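Local coordinates for McyG protein (PDB 4R0M), which binds phenylalanyl-adenylate in its adenylation domain and probably activates a phenylalanine-like carboxylic acid for loading onto the adjoining peptidyl carrier protein in microcystin synthesis, at residues Q81-A86 with M222-V227; A89-L92 with I96-P99; I235-V238 with D243-H246; I74-K79 with K114-V119. All blocks are in the same frame, centred on the assembly; numbering follows the deposited sequence.

Contact 1: residues Q81-A86 with M222-V227. With FA5 (adenosine-5'-[phenylalaninyl-phosphate]), chain C.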
loop_
_atom_site.group_PDB
_atom_site.type_symbol
_atom_site.label_atom_id
_atom_site.label_comp_id
_atom_site.label_asym_id
_atom_site.label_seq_id
_atom_site.Cartn_x
_atom_site.Cartn_y
_atom_site.Cartn_z
ATOM N N GLN A 81 1.619 11.925 14.600
ATOM C CA GLN A 81 2.576 12.592 15.489
ATOM C C GLN A 81 3.107 11.657 16.576
ATOM O O GLN A 81 4.100 11.969 17.238
ATOM C CB GLN A 81 1.950 13.831 16.143
ATOM C CG GLN A 81 1.510 14.920 15.174
ATOM C CD GLN A 81 0.045 14.807 14.774
ATOM O OE1 GLN A 81 -0.377 13.832 14.140
ATOM N NE2 GLN A 81 -0.739 15.816 15.139
ATOM N N ASP A 82 2.433 10.524 16.766
ATOM C CA ASP A 82 2.844 9.515 17.738
ATOM C C ASP A 82 3.515 8.322 17.069
ATOM O O ASP A 82 4.417 7.711 17.644
ATOM C CB ASP A 82 1.640 9.026 18.545
ATOM C CG ASP A 82 1.199 10.014 19.608
ATOM O OD1 ASP A 82 1.862 11.063 19.772
ATOM O OD2 ASP A 82 0.186 9.732 20.286
ATOM N N PHE A 83 3.062 7.991 15.861
ATOM C CA PHE A 83 3.534 6.806 15.145
ATOM C C PHE A 83 5.009 6.908 14.753
ATOM O O PHE A 83 5.810 6.048 15.116
ATOM C CB PHE A 83 2.661 6.546 13.910
ATOM C CG PHE A 83 3.012 5.287 13.162
ATOM C CD1 PHE A 83 4.121 5.240 12.317
ATOM C CD2 PHE A 83 2.220 4.151 13.284
ATOM C CE1 PHE A 83 4.441 4.083 11.625
ATOM C CE2 PHE A 83 2.532 2.993 12.591
ATOM C CZ PHE A 83 3.643 2.958 11.760
ATOM N N ILE A 84 5.356 7.958 14.013
ATOM C CA ILE A 84 6.718 8.134 13.497
ATOM C C ILE A 84 7.787 8.238 14.605
ATOM O O ILE A 84 8.796 7.534 14.541
ATOM C CB ILE A 84 6.805 9.300 12.482
ATOM C CG1 ILE A 84 5.911 9.004 11.268
ATOM C CG2 ILE A 84 8.240 9.517 12.029
ATOM C CD1 ILE A 84 5.594 10.202 10.398
ATOM N N PRO A 85 7.566 9.088 15.630
ATOM C CA PRO A 85 8.537 9.095 16.726
ATOM C C PRO A 85 8.689 7.745 17.435
ATOM O O PRO A 85 9.803 7.380 17.817
ATOM C CB PRO A 85 7.977 10.157 17.676
ATOM C CG PRO A 85 7.240 11.088 16.778
ATOM C CD PRO A 85 6.586 10.183 15.775
ATOM N N ALA A 86 7.588 7.010 17.595
ATOM C CA ALA A 86 7.623 5.682 18.216
ATOM C C ALA A 86 8.322 4.645 17.338
ATOM O O ALA A 86 9.014 3.760 17.847
ATOM C CB ALA A 86 6.218 5.215 18.564
HETATM N N MSE A 222 -1.137 7.998 2.692
HETATM C CA MSE A 222 -1.484 6.630 2.974
HETATM C C MSE A 222 -1.229 6.333 4.400
HETATM O O MSE A 222 -0.435 7.002 4.977
HETATM C CB MSE A 222 -0.630 5.690 2.159
HETATM C CG MSE A 222 -0.927 5.691 0.668
HETATM SE SE MSE A 222 -2.693 5.243 0.023
HETATM C CE MSE A 222 -3.259 6.998 -0.425
ATOM N N PRO A 223 -1.896 5.374 4.993
ATOM C CA PRO A 223 -1.658 5.075 6.410
ATOM C C PRO A 223 -0.224 4.614 6.670
ATOM O O PRO A 223 0.377 3.941 5.832
ATOM C CB PRO A 223 -2.661 3.953 6.723
ATOM C CG PRO A 223 -3.106 3.432 5.403
ATOM C CD PRO A 223 -3.001 4.573 4.438
ATOM N N LEU A 224 0.301 4.977 7.836
ATOM C CA LEU A 224 1.720 4.821 8.142
ATOM C C LEU A 224 2.199 3.391 8.357
ATOM O O LEU A 224 3.401 3.142 8.347
ATOM C CB LEU A 224 2.107 5.693 9.342
ATOM C CG LEU A 224 2.100 7.216 9.169
ATOM C CD1 LEU A 224 2.519 7.876 10.469
ATOM C CD2 LEU A 224 3.013 7.664 8.041
ATOM N N ASP A 225 1.275 2.454 8.553
ATOM C CA ASP A 225 1.649 1.050 8.762
ATOM C C ASP A 225 2.088 0.357 7.473
ATOM O O ASP A 225 2.722 -0.693 7.519
ATOM C CB ASP A 225 0.512 0.262 9.421
ATOM C CG ASP A 225 -0.781 0.349 8.646
ATOM O OD1 ASP A 225 -1.508 1.352 8.823
ATOM O OD2 ASP A 225 -1.072 -0.585 7.867
ATOM N N HIS A 226 1.747 0.942 6.329
ATOM C CA HIS A 226 2.114 0.365 5.041
ATOM C C HIS A 226 3.528 0.699 4.629
ATOM O O HIS A 226 4.033 1.783 4.928
ATOM C CB HIS A 226 1.132 0.797 3.968
ATOM C CG HIS A 226 1.262 0.019 2.688
ATOM N ND1 HIS A 226 2.040 0.430 1.672
ATOM C CD2 HIS A 226 0.689 -1.187 2.285
ATOM C CE1 HIS A 226 1.970 -0.460 0.667
ATOM N NE2 HIS A 226 1.139 -1.450 1.042
ATOM N N VAL A 227 4.165 -0.235 3.925
ATOM C CA VAL A 227 5.576 -0.126 3.524
ATOM C C VAL A 227 5.909 1.108 2.667
ATOM O O VAL A 227 7.020 1.642 2.741
ATOM C CB VAL A 227 6.058 -1.429 2.832
ATOM C CG1 VAL A 227 5.459 -1.573 1.439
ATOM C CG2 VAL A 227 7.578 -1.497 2.782
HETATM C C FA5 C . 2.070 -2.703 -1.796
HETATM O O FA5 C . 0.897 -2.554 -2.115
HETATM C CA FA5 C . 3.157 -1.993 -2.562
HETATM N N FA5 C . 2.886 -2.291 -3.947
HETATM C CB FA5 C . 3.114 -0.471 -2.364
HETATM C CG FA5 C . 4.059 0.416 -3.185
HETATM C CD1 FA5 C . 4.723 -0.007 -4.337
HETATM C CD2 FA5 C . 4.262 1.738 -2.767
HETATM C CE1 FA5 C . 5.569 0.860 -5.040
HETATM C CE2 FA5 C . 5.100 2.616 -3.465
HETATM C CZ FA5 C . 5.759 2.173 -4.610
HETATM P P FA5 C . 1.693 -5.060 -0.492
HETATM O OP1 FA5 C . 0.441 -4.900 0.329
HETATM O OP2 FA5 C . 2.758 -6.013 -0.012
HETATM O OP3 FA5 C . 2.379 -3.600 -0.683
HETATM O "O5'" FA5 C . 1.215 -5.524 -1.960
HETATM C "C5'" FA5 C . 2.131 -5.842 -3.004
HETATM C "C4'" FA5 C . 1.331 -6.307 -4.211
HETATM O "O4'" FA5 C . 0.528 -5.257 -4.763
HETATM C "C3'" FA5 C . 2.207 -6.762 -5.360
HETATM O "O3'" FA5 C . 2.666 -8.102 -5.188
HETATM C "C2'" FA5 C . 1.268 -6.631 -6.538
HETATM O "O2'" FA5 C . 0.423 -7.783 -6.637
HETATM C "C1'" FA5 C . 0.411 -5.436 -6.177
HETATM N N9 FA5 C . 0.927 -4.245 -6.900
HETATM C C8 FA5 C . 1.686 -3.270 -6.366
HETATM N N7 FA5 C . 1.993 -2.318 -7.281
HETATM C C5 FA5 C . 1.427 -2.686 -8.445
HETATM C C6 FA5 C . 1.354 -2.138 -9.823
HETATM N N6 FA5 C . 1.965 -0.977 -10.149
HETATM N N1 FA5 C . 0.656 -2.839 -10.749
HETATM C C2 FA5 C . 0.043 -4.001 -10.444
HETATM N N3 FA5 C . 0.063 -4.553 -9.215
HETATM C C4 FA5 C . 0.728 -3.958 -8.191
#
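Phe83 and Ile84, on helix 80-93 of the acetyl-CoA synthetase-like adenylation fold, receive Leu224 from the loop that runs out of strand 217-220 into helix 227-240. The tight part centres on Phe83. Leu224 CB lies over one ring face, 3.7 Å from the centroid and 16° off the ring normal, a CH-pi contact displaced toward the rim. Leu224 CD1 continues past the ring in the opposite sense to the Phe83 side chain, coming 3.6 Å from Phe83 CD1, and the same methyl also meets Ile84 CG1 at 3.7 Å. Phe83 reaches this position because its CG stands anti to the backbone N (chi1 -176°), which also carries CZ to within 3.4 Å of Leu224 O. The looser side is at Asp225, partly exposed, whose backbone N approaches Phe83 CZ only to 4.0 Å and whose OD2 is bonded to Thr101 instead. A type I turn from Pro223 to His226 leads away from this packing to the adenylate pocket. There the N-cap His226 uses ND1 for Gly228 N, while the other imidazole nitrogen, NE2, makes a weak, bent hydrogen bond of 3.0 Å to OP3 of the ligand (N-H...O 126°).

Contact 2: residues A89-L92 with I96-P99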
loop_
_atom_site.group_PDB
_atom_site.type_symbol
_atom_site.label_atom_id
_atom_site.label_comp_id
_atom_site.label_asym_id
_atom_site.label_seq_id
_atom_site.Cartn_x
_atom_site.Cartn_y
_atom_site.Cartn_z
ATOM N N ALA A 89 11.954 5.494 17.539
ATOM C CA ALA A 89 12.389 5.076 18.871
ATOM C C ALA A 89 12.851 3.619 18.848
ATOM O O ALA A 89 13.931 3.297 19.350
ATOM C CB ALA A 89 11.273 5.262 19.885
ATOM N N CYS A 90 12.024 2.757 18.256
ATOM C CA CYS A 90 12.328 1.341 18.092
ATOM C C CYS A 90 13.568 1.126 17.229
ATOM O O CYS A 90 14.425 0.300 17.562
ATOM C CB CYS A 90 11.126 0.602 17.488
ATOM S SG CYS A 90 9.660 0.555 18.551
ATOM N N PHE A 91 13.667 1.869 16.128
ATOM C CA PHE A 91 14.833 1.777 15.241
ATOM C C PHE A 91 16.143 2.060 15.985
ATOM O O PHE A 91 17.109 1.304 15.857
ATOM C CB PHE A 91 14.698 2.720 14.039
ATOM C CG PHE A 91 13.680 2.282 13.015
ATOM C CD1 PHE A 91 13.293 0.949 12.904
ATOM C CD2 PHE A 91 13.134 3.207 12.132
ATOM C CE1 PHE A 91 12.365 0.556 11.947
ATOM C CE2 PHE A 91 12.207 2.818 11.173
ATOM C CZ PHE A 91 11.820 1.490 11.082
ATOM N N LEU A 92 16.156 3.136 16.772
ATOM C CA LEU A 92 17.348 3.561 17.509
ATOM C C LEU A 92 17.778 2.570 18.590
ATOM O O LEU A 92 18.972 2.396 18.834
ATOM C CB LEU A 92 17.137 4.943 18.136
ATOM C CG LEU A 92 16.891 6.176 17.260
ATOM C CD1 LEU A 92 16.583 7.373 18.145
ATOM C CD2 LEU A 92 18.066 6.486 16.346
ATOM N N ILE A 96 12.424 -4.158 17.376
ATOM C CA ILE A 96 11.751 -4.328 16.089
ATOM C C ILE A 96 10.281 -3.897 16.175
ATOM O O ILE A 96 9.479 -4.555 16.844
ATOM C CB ILE A 96 11.878 -5.776 15.562
ATOM C CG1 ILE A 96 13.356 -6.157 15.393
ATOM C CG2 ILE A 96 11.135 -5.939 14.239
ATOM C CD1 ILE A 96 13.628 -7.646 15.427
ATOM N N PRO A 97 9.926 -2.785 15.501
ATOM C CA PRO A 97 8.529 -2.363 15.473
ATOM C C PRO A 97 7.721 -3.233 14.514
ATOM O O PRO A 97 8.226 -3.633 13.461
ATOM C CB PRO A 97 8.606 -0.926 14.957
ATOM C CG PRO A 97 9.833 -0.898 14.108
ATOM C CD PRO A 97 10.783 -1.917 14.671
ATOM N N VAL A 98 6.486 -3.543 14.901
ATOM C CA VAL A 98 5.590 -4.337 14.064
ATOM C C VAL A 98 4.312 -3.532 13.834
ATOM O O VAL A 98 3.330 -3.680 14.571
ATOM C CB VAL A 98 5.290 -5.723 14.684
ATOM C CG1 VAL A 98 4.495 -6.591 13.715
ATOM C CG2 VAL A 98 6.585 -6.430 15.072
ATOM N N PRO A 99 4.331 -2.649 12.819
ATOM C CA PRO A 99 3.184 -1.791 12.552
ATOM C C PRO A 99 2.045 -2.582 11.929
ATOM O O PRO A 99 2.257 -3.333 10.975
ATOM C CB PRO A 99 3.732 -0.757 11.552
ATOM C CG PRO A 99 5.214 -0.963 11.510
ATOM C CD PRO A 99 5.422 -2.402 11.866
#
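The Phe91 ring meets Pro97 obliquely through CE1, 3.6 Å from Pro97 CG, and the two side chains cross at about a right angle. Elsewhere the phenyl group forms an edge-to-face pair with Trp88, one turn back on the same helix, and it also touches Leu19 of helix 19-27. The CB of Phe91 leaves the helix away from the strand; the ring returns because CG sits beside the backbone N (chi1 -72°), which brings CE1 within 4.0 Å of Pro97 CD as well. Cys90 meets the proline more directly. Its CB points at the strand and lies 3.8 Å from Pro97 CD and 3.9 Å from Pro97 CB, while Cys90 SG passes Pro97 CB at 4.0 Å. The pyrrolidine is therefore touched along CB, CG and CD by two successive helix residues, entirely through apolar contact, and all three residues are buried. The CA atoms of Cys90 and Pro97 are 5.9 Å apart, the closest CA approach of the two segments. This is the return leg of the beta-alpha-beta unit 72-76, 80-93, 96-99, whose two strands are parallel neighbours at one end of a four-stranded sheet.

Contact 3: residues I235-V238 with D243-H246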
loop_
_atom_site.group_PDB
_atom_site.type_symbol
_atom_site.label_atom_id
_atom_site.label_comp_id
_atom_site.label_asym_id
_atom_site.label_seq_id
_atom_site.Cartn_x
_atom_site.Cartn_y
_atom_site.Cartn_z
ATOM N N ILE A 235 11.429 6.875 5.469
ATOM C CA ILE A 235 12.865 6.655 5.647
ATOM C C ILE A 235 13.711 7.243 4.511
ATOM O O ILE A 235 14.813 7.741 4.757
ATOM C CB ILE A 235 13.172 5.153 5.850
ATOM C CG1 ILE A 235 12.581 4.668 7.180
ATOM C CG2 ILE A 235 14.673 4.881 5.800
ATOM C CD1 ILE A 235 12.328 3.175 7.246
HETATM N N MSE A 236 13.195 7.199 3.283
HETATM C CA MSE A 236 13.873 7.821 2.139
HETATM C C MSE A 236 14.090 9.289 2.387
HETATM O O MSE A 236 15.191 9.802 2.166
HETATM C CB MSE A 236 13.125 7.612 0.819
HETATM C CG MSE A 236 14.016 8.057 -0.342
HETATM SE SE MSE A 236 13.174 7.791 -2.100
HETATM C CE MSE A 236 11.968 9.346 -2.039
ATOM N N ALA A 237 13.048 9.972 2.858
ATOM C CA ALA A 237 13.117 11.404 3.120
ATOM C C ALA A 237 14.152 11.730 4.195
ATOM O O ALA A 237 14.844 12.745 4.108
ATOM C CB ALA A 237 11.750 11.940 3.509
ATOM N N VAL A 238 14.251 10.859 5.196
ATOM C CA VAL A 238 15.259 10.986 6.249
ATOM C C VAL A 238 16.660 10.779 5.660
ATOM O O VAL A 238 17.575 11.550 5.948
ATOM C CB VAL A 238 14.999 10.002 7.412
ATOM C CG1 VAL A 238 16.028 10.183 8.518
ATOM C CG2 VAL A 238 13.597 10.196 7.971
ATOM N N ASP A 243 12.451 17.567 3.297
ATOM C CA ASP A 243 11.159 17.760 3.947
ATOM C C ASP A 243 10.179 16.643 3.590
ATOM O O ASP A 243 10.071 16.250 2.424
ATOM C CB ASP A 243 10.562 19.119 3.575
ATOM C CG ASP A 243 11.088 20.250 4.441
ATOM O OD1 ASP A 243 11.346 20.026 5.643
ATOM O OD2 ASP A 243 11.227 21.376 3.918
ATOM N N GLN A 244 9.488 16.128 4.605
ATOM C CA GLN A 244 8.436 15.130 4.395
ATOM C C GLN A 244 7.126 15.524 5.075
ATOM O O GLN A 244 7.118 16.039 6.197
ATOM C CB GLN A 244 8.885 13.718 4.812
ATOM C CG GLN A 244 9.166 13.516 6.293
ATOM C CD GLN A 244 9.522 12.076 6.619
ATOM O OE1 GLN A 244 8.644 11.229 6.806
ATOM N NE2 GLN A 244 10.818 11.795 6.704
ATOM N N ILE A 245 6.025 15.277 4.375
ATOM C CA ILE A 245 4.694 15.639 4.848
ATOM C C ILE A 245 3.826 14.388 4.952
ATOM O O ILE A 245 3.859 13.524 4.070
ATOM C CB ILE A 245 4.029 16.677 3.918
ATOM C CG1 ILE A 245 4.990 17.842 3.645
ATOM C CG2 ILE A 245 2.729 17.193 4.524
ATOM C CD1 ILE A 245 4.688 18.617 2.382
ATOM N N HIS A 246 3.064 14.295 6.039
ATOM C CA HIS A 246 2.152 13.179 6.254
ATOM C C HIS A 246 0.760 13.646 6.570
ATOM O O HIS A 246 0.538 14.387 7.534
ATOM C CB HIS A 246 2.688 12.242 7.327
ATOM C CG HIS A 246 3.933 11.503 6.907
ATOM N ND1 HIS A 246 3.890 10.375 6.172
ATOM C CD2 HIS A 246 5.282 11.784 7.119
ATOM C CE1 HIS A 246 5.142 9.947 5.937
ATOM N NE2 HIS A 246 5.993 10.811 6.516
#
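Ala237 and Gln244 bring the two backbones nearest, with 6.1 Å between their CA atoms where helix 227-240 turns back over strand 243-246. The CB of Ala237 points at the strand, and Gln244 lies against its methyl: Ala237 CB is 3.6 Å from Gln244 CB and 3.3 Å from Gln244 NE2. The glutamine starts from a crowded first torsion, with CG between its backbone N and carbonyl carbon (chi1 65°), and then runs extended, so that the amide ends over the helix surface. Val238 borders the same nitrogen with one branch, CG2 standing 3.4 Å from Gln244 NE2, and the two side chains cross obliquely. Helix and strand are the last two elements of a beta-alpha-beta unit that begins with strand 217-220; strand 243-246 lies in the mixed sheet of the adenylation domain between 217-220 and 33-37. The buried amide is satisfied at both ends. Gln244 NE2 is hydrogen-bonded to Tyr48 OH and, weakly, to Gly234 O one turn earlier on the helix. Gln244 OE1 receives His246 NE2, two residues along the strand, at 2.7 Å with an N-H...O angle of 157°. The donor approaches in the carbonyl plane on a lone pair, at 142° to the C=O bond, and OE1 lies almost exactly in the imidazole plane, so this bond orients both flat groups. On the other imidazole nitrogen, ND1, the ring of His246 is hydrogen-bonded to Asn220 ND2, at the end of the adjoining strand 217-220.

Contact 4: residues I74-K79 with K114-V119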
loop_
_atom_site.group_PDB
_atom_site.type_symbol
_atom_site.label_atom_id
_atom_site.label_comp_id
_atom_site.label_asym_id
_atom_site.label_seq_id
_atom_site.Cartn_x
_atom_site.Cartn_y
_atom_site.Cartn_z
ATOM N N ILE A 74 4.257 -4.330 18.947
ATOM C CA ILE A 74 3.201 -4.089 17.966
ATOM C C ILE A 74 2.775 -2.623 17.987
ATOM O O ILE A 74 2.614 -2.034 19.053
ATOM C CB ILE A 74 1.980 -5.018 18.195
ATOM C CG1 ILE A 74 2.368 -6.477 17.924
ATOM C CG2 ILE A 74 0.797 -4.601 17.321
ATOM C CD1 ILE A 74 1.262 -7.486 18.176
ATOM N N LEU A 75 2.604 -2.042 16.803
ATOM C CA LEU A 75 2.143 -0.659 16.680
ATOM C C LEU A 75 0.680 -0.584 16.259
ATOM O O LEU A 75 0.280 -1.143 15.232
ATOM C CB LEU A 75 3.022 0.126 15.699
ATOM C CG LEU A 75 4.322 0.778 16.189
ATOM C CD1 LEU A 75 5.375 -0.236 16.625
ATOM C CD2 LEU A 75 4.877 1.701 15.113
ATOM N N GLN A 76 -0.110 0.103 17.081
ATOM C CA GLN A 76 -1.520 0.360 16.810
ATOM C C GLN A 76 -1.805 1.837 17.077
ATOM O O GLN A 76 -2.553 2.194 17.989
ATOM C CB GLN A 76 -2.405 -0.543 17.676
ATOM C CG GLN A 76 -2.416 -2.001 17.241
ATOM C CD GLN A 76 -3.293 -2.236 16.025
ATOM O OE1 GLN A 76 -2.835 -2.152 14.883
ATOM N NE2 GLN A 76 -4.566 -2.515 16.266
ATOM N N ILE A 77 -1.186 2.690 16.264
ATOM C CA ILE A 77 -1.199 4.133 16.475
ATOM C C ILE A 77 -1.786 4.850 15.262
ATOM O O ILE A 77 -1.202 4.825 14.175
ATOM C CB ILE A 77 0.230 4.669 16.744
ATOM C CG1 ILE A 77 0.910 3.874 17.871
ATOM C CG2 ILE A 77 0.191 6.156 17.069
ATOM C CD1 ILE A 77 2.424 3.951 17.867
ATOM N N ALA A 78 -2.936 5.493 15.457
ATOM C CA ALA A 78 -3.607 6.230 14.383
ATOM C C ALA A 78 -3.043 7.638 14.209
ATOM O O ALA A 78 -3.007 8.159 13.097
ATOM C CB ALA A 78 -5.108 6.287 14.627
ATOM N N LYS A 79 -2.609 8.244 15.310
ATOM C CA LYS A 79 -2.067 9.600 15.290
ATOM C C LYS A 79 -0.635 9.614 14.753
ATOM O O LYS A 79 0.274 9.044 15.361
ATOM C CB LYS A 79 -2.128 10.208 16.691
ATOM C CG LYS A 79 -2.049 11.722 16.724
ATOM C CD LYS A 79 -2.110 12.225 18.157
ATOM C CE LYS A 79 -1.923 13.731 18.232
ATOM N NZ LYS A 79 -1.906 14.181 19.651
ATOM N N LYS A 114 -8.621 -9.334 13.775
ATOM C CA LYS A 114 -8.123 -10.709 13.651
ATOM C C LYS A 114 -6.618 -10.747 13.401
ATOM O O LYS A 114 -5.910 -11.575 13.973
ATOM C CB LYS A 114 -8.856 -11.459 12.532
ATOM C CG LYS A 114 -10.278 -11.868 12.883
ATOM C CD LYS A 114 -11.075 -12.255 11.643
ATOM C CE LYS A 114 -12.551 -12.434 11.973
ATOM N NZ LYS A 114 -13.378 -12.670 10.757
ATOM N N LYS A 115 -6.143 -9.844 12.546
ATOM C CA LYS A 115 -4.722 -9.736 12.233
ATOM C C LYS A 115 -3.922 -9.373 13.486
ATOM O O LYS A 115 -2.910 -10.006 13.785
ATOM C CB LYS A 115 -4.497 -8.706 11.126
ATOM C CG LYS A 115 -3.195 -8.883 10.364
ATOM C CD LYS A 115 -3.010 -7.766 9.352
ATOM C CE LYS A 115 -1.844 -8.048 8.424
ATOM N NZ LYS A 115 -1.610 -6.919 7.483
ATOM N N LEU A 116 -4.398 -8.367 14.219
ATOM C CA LEU A 116 -3.776 -7.948 15.474
ATOM C C LEU A 116 -3.632 -9.113 16.453
ATOM O O LEU A 116 -2.555 -9.316 17.019
ATOM C CB LEU A 116 -4.566 -6.798 16.115
ATOM C CG LEU A 116 -4.251 -6.398 17.561
ATOM C CD1 LEU A 116 -2.836 -5.848 17.716
ATOM C CD2 LEU A 116 -5.277 -5.395 18.063
ATOM N N GLU A 117 -4.711 -9.875 16.636
ATOM C CA GLU A 117 -4.710 -11.032 17.534
ATOM C C GLU A 117 -3.809 -12.162 17.037
ATOM O O GLU A 117 -3.098 -12.780 17.830
ATOM C CB GLU A 117 -6.136 -11.546 17.771
ATOM C CG GLU A 117 -7.001 -10.591 18.583
ATOM C CD GLU A 117 -8.409 -11.105 18.836
ATOM O OE1 GLU A 117 -8.712 -12.266 18.494
ATOM O OE2 GLU A 117 -9.221 -10.338 19.387
ATOM N N ASN A 118 -3.843 -12.423 15.729
ATOM C CA ASN A 118 -3.019 -13.476 15.131
ATOM C C ASN A 118 -1.528 -13.174 15.227
ATOM O O ASN A 118 -0.745 -14.024 15.653
ATOM C CB ASN A 118 -3.416 -13.736 13.672
ATOM C CG ASN A 118 -4.700 -14.544 13.543
ATOM O OD1 ASN A 118 -5.109 -15.246 14.469
ATOM N ND2 ASN A 118 -5.339 -14.450 12.382
ATOM N N VAL A 119 -1.150 -11.959 14.833
ATOM C CA VAL A 119 0.236 -11.503 14.903
ATOM C C VAL A 119 0.723 -11.529 16.353
ATOM O O VAL A 119 1.833 -11.986 16.632
ATOM C CB VAL A 119 0.402 -10.096 14.276
ATOM C CG1 VAL A 119 1.782 -9.520 14.559
ATOM C CG2 VAL A 119 0.147 -10.150 12.777
#
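Just beyond Gln76, which packs on Leu116, the backbone N atoms of Ala78 and Lys79 both hydrogen-bond to one acceptor, OD2 of Asp131, fixing the chain as it turns from strand 72-76 into helix 80-93. Gln76 O has its own partner in Ser130 OG. Between strand and helix 111-122 the contact is apolar. Leu116 CD1 is its centre, 3.9 Å from Ile74 CG2 and likewise 3.9 Å from Gln76 CG, so this one methyl touches two strand residues that face the same way. It gets there because Leu116 CG stands anti to the backbone N (chi1 168°). A turn later Val119 adds its CG1, which lies 4.2 Å from Ile74 CD1, a looser touch than those made by Leu116. The short axes pass 10.6 Å apart at 162°, so the helix runs nearly antiparallel to the strand. Its Lys115 is tied through NZ to Phe181 O of strand 176-182. Helix 111-122 thus covers the four-stranded parallel sheet, with Leu116 also touching Leu141 of helix 135-144, while Leu75, pointing away from this helix, packs on Phe83 of helix 80-93.

From the N terminus, strand 72-76 opens contact 4 and helix 80-93 opens contacts 1 and 2 in turn. Contact 2 closes first, with three residues between its segments, and is nested within the loops of both contact 4, completed at 114-119, and contact 1, completed only at 222-227. Contacts 1 and 4 cross, their segments alternating. Contact 3 follows in series with a short loop of its own. Contacts 2 and 4 meet in the four-stranded parallel sheet, where Val98 O is probably hydrogen-bonded to Leu75 N. Contact 1 bridges from its helix to the nine-stranded sheet served by contact 3: Phe83 touches Pro99 on one side, and Leu224 and Ile84 touch His246 on the other.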